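Local coordinates for uncharacterized protein (Trypanosoma cruzi, PDB 6XYB), which is of unknown function but is conserved and specific to kinetoplastids, binds metal ions and is probably a component of the paraflagellar rod, at residues E28-L33 with V52-Y57. Sequence-based numbering, arbitrary orientation.
Sequences ETVKLL and VKFLFY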
loop_
_atom_site.group_PDB
_atom_site.type_symbol
_atom_site.label_atom_id
_atom_site.label_comp_id
_atom_site.label_asym_id
_atom_site.label_seq_id
_atom_site.Cartn_x
_atom_site.Cartn_y
_atom_site.Cartn_z
ATOM N N GLU C 28 -6.137 4.408 -26.456
ATOM C CA GLU C 28 -7.558 4.722 -26.169
ATOM C C GLU C 28 -7.695 4.922 -24.645
ATOM O O GLU C 28 -8.509 5.752 -24.224
ATOM C CB GLU C 28 -8.440 3.639 -26.816
ATOM C CG GLU C 28 -8.372 3.561 -28.366
ATOM C CD GLU C 28 -7.197 2.787 -28.966
ATOM O OE1 GLU C 28 -6.255 2.427 -28.234
ATOM O OE2 GLU C 28 -7.208 2.447 -30.160
ATOM N N THR C 29 -6.973 4.124 -23.825
ATOM C CA THR C 29 -7.113 4.187 -22.366
ATOM C C THR C 29 -6.470 5.485 -21.841
ATOM O O THR C 29 -7.035 6.146 -20.928
ATOM C CB THR C 29 -6.437 2.970 -21.739
ATOM O OG1 THR C 29 -7.142 1.815 -22.171
ATOM C CG2 THR C 29 -6.421 3.055 -20.236
ATOM N N VAL C 30 -5.324 5.831 -22.426
ATOM C CA VAL C 30 -4.588 7.061 -22.072
ATOM C C VAL C 30 -5.546 8.236 -22.334
ATOM O O VAL C 30 -5.646 9.155 -21.521
ATOM C CB VAL C 30 -3.268 7.110 -22.850
ATOM C CG1 VAL C 30 -2.563 8.440 -22.611
ATOM C CG2 VAL C 30 -2.346 5.918 -22.491
ATOM N N LYS C 31 -6.144 8.249 -23.513
ATOM C CA LYS C 31 -7.053 9.346 -23.948
ATOM C C LYS C 31 -8.255 9.437 -22.999
ATOM O O LYS C 31 -8.637 10.537 -22.633
ATOM C CB LYS C 31 -7.490 9.167 -25.400
ATOM C CG LYS C 31 -6.394 9.462 -26.417
ATOM C CD LYS C 31 -5.623 10.780 -26.238
ATOM C CE LYS C 31 -4.497 10.956 -27.236
ATOM N NZ LYS C 31 -4.897 10.460 -28.565
ATOM N N LEU C 32 -8.785 8.302 -22.525
ATOM C CA LEU C 32 -9.920 8.338 -21.593
ATOM C C LEU C 32 -9.436 8.980 -20.284
ATOM O O LEU C 32 -10.138 9.803 -19.700
ATOM C CB LEU C 32 -10.400 6.900 -21.373
ATOM C CG LEU C 32 -11.579 6.691 -20.435
ATOM C CD1 LEU C 32 -12.396 5.487 -20.898
ATOM C CD2 LEU C 32 -11.142 6.504 -18.993
ATOM N N LEU C 33 -8.273 8.588 -19.801
ATOM C CA LEU C 33 -7.742 9.201 -18.562
ATOM C C LEU C 33 -7.414 10.687 -18.723
ATOM O O LEU C 33 -7.656 11.450 -17.765
ATOM C CB LEU C 33 -6.525 8.460 -18.061
ATOM C CG LEU C 33 -6.795 7.053 -17.562
ATOM C CD1 LEU C 33 -5.488 6.439 -17.163
ATOM C CD2 LEU C 33 -7.755 7.092 -16.400
ATOM N N VAL C 52 -4.609 19.574 -20.814
ATOM C CA VAL C 52 -3.268 18.933 -20.733
ATOM C C VAL C 52 -3.356 17.492 -21.244
ATOM O O VAL C 52 -4.452 16.879 -21.242
ATOM C CB VAL C 52 -2.654 18.954 -19.324
ATOM C CG1 VAL C 52 -2.273 20.360 -18.875
ATOM C CG2 VAL C 52 -3.576 18.274 -18.342
ATOM N N LYS C 53 -2.222 17.010 -21.742
ATOM C CA LYS C 53 -2.129 15.738 -22.490
ATOM C C LYS C 53 -1.063 14.854 -21.844
ATOM O O LYS C 53 -0.087 15.341 -21.251
ATOM C CB LYS C 53 -1.692 15.979 -23.941
ATOM C CG LYS C 53 -2.535 16.938 -24.747
ATOM C CD LYS C 53 -2.243 16.755 -26.206
ATOM C CE LYS C 53 -3.485 16.461 -27.029
ATOM N NZ LYS C 53 -4.011 15.100 -26.757
ATOM N N PHE C 54 -1.225 13.559 -21.984
ATOM C CA PHE C 54 -0.120 12.624 -21.810
ATOM C C PHE C 54 0.786 12.650 -23.033
ATOM O O PHE C 54 0.285 12.573 -24.178
ATOM C CB PHE C 54 -0.703 11.219 -21.617
ATOM C CG PHE C 54 -1.180 10.919 -20.223
ATOM C CD1 PHE C 54 -0.270 10.613 -19.219
ATOM C CD2 PHE C 54 -2.511 10.885 -19.928
ATOM C CE1 PHE C 54 -0.660 10.282 -17.930
ATOM C CE2 PHE C 54 -2.916 10.557 -18.650
ATOM C CZ PHE C 54 -1.995 10.319 -17.631
ATOM N N LEU C 55 2.085 12.726 -22.763
ATOM C CA LEU C 55 3.161 12.566 -23.751
ATOM C C LEU C 55 3.894 11.243 -23.563
ATOM O O LEU C 55 4.102 10.834 -22.434
ATOM C CB LEU C 55 4.151 13.727 -23.674
ATOM C CG LEU C 55 3.588 15.137 -23.911
ATOM C CD1 LEU C 55 4.719 16.165 -23.991
ATOM C CD2 LEU C 55 2.727 15.240 -25.161
ATOM N N PHE C 56 4.259 10.616 -24.697
ATOM C CA PHE C 56 4.980 9.329 -24.691
ATOM C C PHE C 56 6.481 9.550 -24.688
ATOM O O PHE C 56 7.016 10.278 -25.527
ATOM C CB PHE C 56 4.562 8.457 -25.855
ATOM C CG PHE C 56 5.257 7.137 -25.865
ATOM C CD1 PHE C 56 4.802 6.117 -25.043
ATOM C CD2 PHE C 56 6.344 6.920 -26.696
ATOM C CE1 PHE C 56 5.405 4.880 -25.090
ATOM C CE2 PHE C 56 6.976 5.687 -26.693
ATOM C CZ PHE C 56 6.489 4.670 -25.906
ATOM N N TYR C 57 7.182 8.779 -23.861
ATOM C CA TYR C 57 8.657 8.664 -23.882
ATOM C C TYR C 57 9.120 7.216 -23.774
ATOM O O TYR C 57 8.561 6.431 -23.057
ATOM C CB TYR C 57 9.247 9.409 -22.686
ATOM C CG TYR C 57 8.987 10.903 -22.610
ATOM C CD1 TYR C 57 7.845 11.460 -22.053
ATOM C CD2 TYR C 57 9.957 11.793 -23.091
ATOM C CE1 TYR C 57 7.696 12.833 -21.920
ATOM C CE2 TYR C 57 9.830 13.169 -22.981
ATOM C CZ TYR C 57 8.665 13.693 -22.454
ATOM O OH TYR C 57 8.582 15.050 -22.400
#
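Phe54 reaches in from the edge of the sheet and lodges its side chain against Val30 and Leu33 of helix 27-36, in an alpha+beta fold whose two helices, 27-36 and 74-90, accompany an antiparallel sheet. Segment 52-57 lies on strand 55-57, an outermost strand of that sheet within the chain. The closest touch is made by one methyl: Val30 CG1 lies 3.5 Å from Phe54 CB and 3.6 Å from Phe54 CD2, so it covers the root of the phenyl group and one ortho carbon. With CG1 anti to the backbone N of Val30 (chi1 174°) and CG2 beside that nitrogen, it is CG1 that is turned to meet Phe54. Three residues on, nearly a turn along the helix, Leu33 CB approaches the outer part of the ring, 4.2 Å from Phe54 CE2. Both aliphatic groups meet the ring obliquely, and the contact round Phe54 is apolar.

Beside this apolar patch the lysines Lys31 and Lys53 cross, with Lys31 CE 4.2 Å from Lys53 NZ. Their ammonium nitrogens, Lys31 NZ and Lys53 NZ, are 5.1 Å apart, a like-charge pairing probably eased by weak, long ion pairs to Glu27 and Glu34 respectively.

Around this first shell, Met20 of strand 17-21 touches Val30, Leu33 and Phe54, while Trp63 of strand 62-66 packs on both Val30 and Phe54. Leu88 of helix 74-90 meets Leu33, carrying the hydrophobic core on toward the second helix. Glu34, just beyond 28-33 on the same helix, also fixes the main chain that presents the phenyl group: its OE2 accepts a hydrogen bond from Phe54 N.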